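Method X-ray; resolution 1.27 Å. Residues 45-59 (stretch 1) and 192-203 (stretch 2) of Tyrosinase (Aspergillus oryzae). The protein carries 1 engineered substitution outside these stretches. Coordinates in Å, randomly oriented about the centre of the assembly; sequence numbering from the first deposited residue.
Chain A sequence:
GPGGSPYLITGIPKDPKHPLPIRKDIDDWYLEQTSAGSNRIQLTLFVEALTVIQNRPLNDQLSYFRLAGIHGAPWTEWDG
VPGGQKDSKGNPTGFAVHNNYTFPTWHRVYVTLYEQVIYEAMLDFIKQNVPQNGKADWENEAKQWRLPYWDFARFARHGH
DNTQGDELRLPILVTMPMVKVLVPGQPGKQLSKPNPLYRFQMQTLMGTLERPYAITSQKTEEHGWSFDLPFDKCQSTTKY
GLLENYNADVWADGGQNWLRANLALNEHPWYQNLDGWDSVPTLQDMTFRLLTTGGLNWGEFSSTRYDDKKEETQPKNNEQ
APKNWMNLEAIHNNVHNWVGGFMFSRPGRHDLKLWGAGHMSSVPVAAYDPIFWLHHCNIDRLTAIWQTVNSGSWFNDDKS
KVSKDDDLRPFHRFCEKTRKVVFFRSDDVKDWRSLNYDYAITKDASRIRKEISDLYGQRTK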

# COMPACT_ATOMS: atom_id res chain seq x y z
N LEU A 45 -13.17 -21.20 -2.17
CA LEU A 45 -13.73 -21.56 -0.87
C LEU A 45 -13.11 -20.73 0.25
O LEU A 45 -13.78 -20.23 1.16
CB LEU A 45 -13.48 -23.05 -0.63
CG LEU A 45 -14.38 -24.03 -1.39
CD1 LEU A 45 -13.90 -25.46 -1.14
CD2 LEU A 45 -15.85 -23.81 -1.03
N PHE A 46 -11.77 -20.57 0.19
CA PHE A 46 -11.08 -19.89 1.27
C PHE A 46 -11.46 -18.41 1.24
O PHE A 46 -11.82 -17.81 2.26
CB PHE A 46 -9.58 -20.11 1.17
CG PHE A 46 -8.69 -19.65 2.30
CD1 PHE A 46 -9.17 -19.16 3.50
CD2 PHE A 46 -7.30 -19.69 2.12
CE1 PHE A 46 -8.32 -18.73 4.52
CE2 PHE A 46 -6.45 -19.30 3.14
CZ PHE A 46 -6.95 -18.83 4.35
N VAL A 47 -11.42 -17.80 0.06
CA VAL A 47 -11.80 -16.38 -0.06
C VAL A 47 -13.24 -16.14 0.36
O VAL A 47 -13.55 -15.21 1.13
CB VAL A 47 -11.58 -15.89 -1.51
CG1 VAL A 47 -12.20 -14.53 -1.73
CG2 VAL A 47 -10.10 -15.88 -1.84
N GLU A 48 -14.16 -16.97 -0.12
CA GLU A 48 -15.57 -16.73 0.15
C GLU A 48 -15.89 -17.01 1.62
O GLU A 48 -16.63 -16.24 2.23
CB GLU A 48 -16.47 -17.57 -0.76
CG GLU A 48 -16.35 -17.21 -2.24
CD GLU A 48 -17.06 -15.96 -2.68
OE1 GLU A 48 -17.71 -15.28 -1.88
OE2 GLU A 48 -16.99 -15.63 -3.88
N ALA A 49 -15.30 -18.07 2.17
CA ALA A 49 -15.55 -18.37 3.59
C ALA A 49 -14.98 -17.29 4.49
O ALA A 49 -15.62 -16.85 5.46
CB ALA A 49 -14.95 -19.71 3.97
N LEU A 50 -13.74 -16.87 4.21
CA LEU A 50 -13.14 -15.89 5.11
C LEU A 50 -13.86 -14.55 5.01
O LEU A 50 -14.01 -13.83 5.99
CB LEU A 50 -11.65 -15.72 4.84
CG LEU A 50 -10.89 -14.83 5.82
CD1 LEU A 50 -11.04 -15.29 7.26
CD2 LEU A 50 -9.40 -14.81 5.45
N THR A 51 -14.34 -14.24 3.81
CA THR A 51 -15.14 -13.03 3.65
C THR A 51 -16.39 -13.06 4.52
O THR A 51 -16.68 -12.10 5.24
CB THR A 51 -15.53 -12.81 2.17
OG1 THR A 51 -14.30 -12.61 1.45
CG2 THR A 51 -16.40 -11.59 2.01
N VAL A 52 -17.16 -14.15 4.48
CA VAL A 52 -18.32 -14.31 5.34
C VAL A 52 -17.94 -14.17 6.80
O VAL A 52 -18.59 -13.43 7.55
CB VAL A 52 -18.98 -15.68 5.10
CG1 VAL A 52 -19.97 -16.02 6.20
CG2 VAL A 52 -19.67 -15.70 3.74
N ILE A 53 -16.87 -14.82 7.24
CA ILE A 53 -16.45 -14.79 8.64
C ILE A 53 -16.10 -13.36 9.06
O ILE A 53 -16.46 -12.90 10.15
CB ILE A 53 -15.29 -15.77 8.88
CG1 ILE A 53 -15.77 -17.23 8.75
CG2 ILE A 53 -14.67 -15.57 10.25
CD1 ILE A 53 -14.66 -18.23 8.45
N GLN A 54 -15.41 -12.62 8.18
CA GLN A 54 -15.04 -11.24 8.48
C GLN A 54 -16.25 -10.33 8.53
O GLN A 54 -16.21 -9.32 9.25
CB GLN A 54 -14.08 -10.73 7.38
CG GLN A 54 -12.68 -11.32 7.61
CD GLN A 54 -11.68 -10.92 6.55
OE1 GLN A 54 -12.08 -10.39 5.50
NE2 GLN A 54 -10.40 -11.18 6.79
N ASN A 55 -17.33 -10.64 7.81
CA ASN A 55 -18.53 -9.80 7.81
C ASN A 55 -19.53 -10.16 8.89
O ASN A 55 -20.58 -9.51 9.01
CB ASN A 55 -19.20 -9.85 6.43
CG ASN A 55 -18.35 -9.19 5.36
OD1 ASN A 55 -17.52 -8.34 5.65
ND2 ASN A 55 -18.57 -9.58 4.11
N ARG A 56 -19.26 -11.18 9.70
CA ARG A 56 -20.18 -11.52 10.81
C ARG A 56 -20.08 -10.41 11.85
O ARG A 56 -19.03 -9.79 11.98
CB ARG A 56 -19.82 -12.86 11.42
CG ARG A 56 -20.10 -14.06 10.53
CD ARG A 56 -19.39 -15.29 11.07
NE ARG A 56 -19.68 -16.47 10.28
CZ ARG A 56 -19.19 -17.69 10.40
NH1 ARG A 56 -18.27 -17.91 11.33
NH2 ARG A 56 -19.59 -18.67 9.60
N PRO A 57 -21.16 -10.17 12.59
CA PRO A 57 -21.16 -9.08 13.57
C PRO A 57 -20.46 -9.44 14.88
O PRO A 57 -20.16 -10.60 15.15
CB PRO A 57 -22.64 -8.83 13.81
CG PRO A 57 -23.28 -10.17 13.57
CD PRO A 57 -22.46 -10.85 12.51
N LEU A 58 -20.28 -8.40 15.71
CA LEU A 58 -19.52 -8.55 16.94
C LEU A 58 -20.18 -9.50 17.92
O LEU A 58 -19.54 -10.09 18.78
CB LEU A 58 -19.38 -7.18 17.62
CG LEU A 58 -18.41 -6.23 16.90
CD1 LEU A 58 -18.53 -4.82 17.47
CD2 LEU A 58 -16.98 -6.72 17.03
N ASN A 59 -21.51 -9.64 17.82
CA ASN A 59 -22.18 -10.48 18.81
C ASN A 59 -22.07 -11.94 18.40
O ASN A 59 -22.57 -12.80 19.13
CB ASN A 59 -23.64 -10.06 19.01
CG ASN A 59 -24.54 -10.36 17.84
OD1 ASN A 59 -24.11 -10.57 16.71
ND2 ASN A 59 -25.84 -10.43 18.06
N SER A 192 -13.51 -10.89 -9.86
CA SER A 192 -12.50 -10.30 -8.98
C SER A 192 -13.16 -9.69 -7.75
O SER A 192 -14.11 -8.91 -7.90
CB SER A 192 -11.78 -9.21 -9.78
OG SER A 192 -10.79 -8.57 -9.02
N LYS A 193 -12.68 -10.06 -6.56
CA LYS A 193 -13.28 -9.62 -5.31
C LYS A 193 -12.20 -9.07 -4.40
O LYS A 193 -11.04 -9.48 -4.48
CB LYS A 193 -14.05 -10.75 -4.61
CG LYS A 193 -15.24 -11.25 -5.43
CD LYS A 193 -16.10 -12.16 -4.55
CE LYS A 193 -17.36 -12.57 -5.31
NZ LYS A 193 -18.15 -13.55 -4.52
N PRO A 194 -12.57 -8.22 -3.45
CA PRO A 194 -11.58 -7.83 -2.42
C PRO A 194 -11.03 -9.07 -1.73
O PRO A 194 -11.78 -9.96 -1.34
CB PRO A 194 -12.41 -6.98 -1.45
CG PRO A 194 -13.61 -6.54 -2.24
CD PRO A 194 -13.91 -7.64 -3.23
N ASN A 195 -9.71 -9.07 -1.55
CA ASN A 195 -9.03 -10.23 -0.98
C ASN A 195 -9.04 -10.19 0.53
O ASN A 195 -8.42 -9.29 1.11
CB ASN A 195 -7.59 -10.20 -1.51
CG ASN A 195 -6.76 -11.34 -0.96
OD1 ASN A 195 -7.27 -12.24 -0.26
ND2 ASN A 195 -5.47 -11.26 -1.22
N PRO A 196 -9.71 -11.11 1.22
CA PRO A 196 -9.81 -11.04 2.69
C PRO A 196 -8.49 -11.38 3.40
O PRO A 196 -8.42 -11.19 4.62
CB PRO A 196 -10.90 -12.06 3.02
CG PRO A 196 -10.72 -13.09 1.93
CD PRO A 196 -10.43 -12.29 0.68
N LEU A 197 -7.47 -11.83 2.64
CA LEU A 197 -6.16 -12.05 3.25
C LEU A 197 -5.29 -10.81 3.21
O LEU A 197 -4.22 -10.77 3.85
CB LEU A 197 -5.44 -13.21 2.56
CG LEU A 197 -6.08 -14.58 2.77
CD1 LEU A 197 -5.44 -15.55 1.80
CD2 LEU A 197 -5.92 -15.01 4.22
N TYR A 198 -5.69 -9.78 2.48
CA TYR A 198 -4.84 -8.59 2.32
C TYR A 198 -4.80 -7.71 3.55
O TYR A 198 -3.80 -7.08 3.85
CB TYR A 198 -5.37 -7.82 1.12
CG TYR A 198 -4.72 -6.56 0.67
CD1 TYR A 198 -3.44 -6.58 0.10
CD2 TYR A 198 -5.36 -5.33 0.75
CE1 TYR A 198 -2.82 -5.43 -0.36
CE2 TYR A 198 -4.77 -4.16 0.29
CZ TYR A 198 -3.50 -4.23 -0.25
OH TYR A 198 -2.91 -3.06 -0.71
N ARG A 199 -5.93 -7.64 4.25
CA ARG A 199 -6.11 -6.76 5.38
C ARG A 199 -7.42 -7.14 6.06
O ARG A 199 -8.20 -7.90 5.46
CB ARG A 199 -6.12 -5.27 5.03
CG ARG A 199 -7.22 -4.83 4.09
CD ARG A 199 -8.51 -4.38 4.77
NE ARG A 199 -9.38 -3.75 3.74
CZ ARG A 199 -9.25 -2.48 3.40
NH1 ARG A 199 -8.31 -1.75 4.00
NH2 ARG A 199 -10.03 -1.96 2.47
N PHE A 200 -7.65 -6.58 7.24
CA PHE A 200 -8.97 -6.67 7.85
C PHE A 200 -9.38 -5.26 8.29
O PHE A 200 -8.56 -4.53 8.87
CB PHE A 200 -8.98 -7.63 9.04
CG PHE A 200 -10.29 -7.60 9.81
CD1 PHE A 200 -11.44 -8.12 9.24
CD2 PHE A 200 -10.35 -7.06 11.08
CE1 PHE A 200 -12.64 -8.09 9.93
CE2 PHE A 200 -11.55 -7.02 11.79
CZ PHE A 200 -12.69 -7.56 11.20
N GLN A 201 -10.63 -4.89 8.01
CA GLN A 201 -11.10 -3.61 8.51
C GLN A 201 -12.51 -3.75 9.07
O GLN A 201 -13.26 -4.65 8.67
CB GLN A 201 -11.07 -2.51 7.45
CG GLN A 201 -12.06 -2.71 6.31
CD GLN A 201 -12.04 -1.53 5.34
OE1 GLN A 201 -11.59 -0.44 5.69
NE2 GLN A 201 -12.49 -1.76 4.12
N MET A 202 -12.80 -2.86 10.00
CA MET A 202 -14.18 -2.72 10.47
C MET A 202 -14.86 -1.63 9.66
O MET A 202 -14.33 -1.08 8.68
CB MET A 202 -14.19 -2.44 11.98
CG MET A 202 -13.67 -3.60 12.84
SD MET A 202 -14.70 -5.09 12.69
CE MET A 202 -15.89 -4.75 13.99
N GLN A 203 -16.09 -1.30 10.00
CA GLN A 203 -16.85 -0.29 9.25
C GLN A 203 -16.75 1.09 9.90
O GLN A 203 -17.36 2.08 9.45
CB GLN A 203 -18.32 -0.72 9.18
CG GLN A 203 -18.58 -1.95 8.33
CD GLN A 203 -20.00 -2.46 8.48
OE1 GLN A 203 -20.24 -3.40 9.25
NE2 GLN A 203 -20.95 -1.86 7.78
O HOH W 1 -14.20 -10.44 -0.39
O HOH W 2 -10.73 -8.18 4.61
O HOH W 3 -15.33 -6.39 8.86

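Stretch 1 opens in a helix that begins earlier in the chain, and successive turns of this helix meet stretch 2 as it leaves the end of a strand and continues as loop. The contact begins at Phe 46. Its CA-to-CB bond points sideways, but the t rotamer carries the ring nearer to stretch 2, where CZ lies 4.0 Å from CD2 of Leu 197, an approach oblique to the ring.

One residue on, Val 47 packs against the ring of Pro 196, with Val 47 CG1 3.7 Å from Pro 196 CD. The carbonyl of Val 47 also borders this proline, its O lying 3.6 Å from Pro 196 CG.

Glu 48 starts out pointing away from stretch 2, yet its side chain, with chi1 and chi2 both m, folds back to reach Lys 193. The lysine, extended beyond chi1, brings its NZ to 2.5 Å from Glu 48 OE2. This is a salt bridge and a very short hydrogen bond, and it ties the helix to the strand of stretch 2.

Leu 50, a turn after Phe 46, points toward stretch 2 and touches two neighbours: its CG is 3.9 Å from Pro 196 CB, and its CD2 is 3.7 Å from Leu 197 CD2. The same methyl of Leu 197 thus meets both Phe 46 and Leu 50, forming a small buried apolar cluster.

At Thr 51 the backbones come close, its CA lying 5.8 Å from CA of Pro 196. The hydroxyl donates back to the helix, with Thr 51 OG1 2.7 Å from Val 47 O, and accepts a hydrogen bond from water 1, 2.8 Å from OG1. That water also donates to Pro 194 O, at 2.6 Å, so it bridges the two stretches.

Gln 54 makes the direct hydrogen bond to the backbone of stretch 2: its NE2 donates to Pro 196 O at 2.9 Å with an N-H...O angle of 159°. With the amide nitrogen so engaged, the other end of the amide accepts from water 2, which lies 2.7 Å from Gln 54 OE1 and equally 2.7 Å from Arg 199 O. The aliphatic part of the side chain is used as well, CG lying 3.8 Å from CD1 of Phe 200. Water 3 adds a backbone link, donating to Gln 54 O at 3.1 Å and to Gln 201 O at 2.7 Å.

Beyond the helix, Leu 58 closes the contact, its CD2 3.8 Å from CE of Met 202.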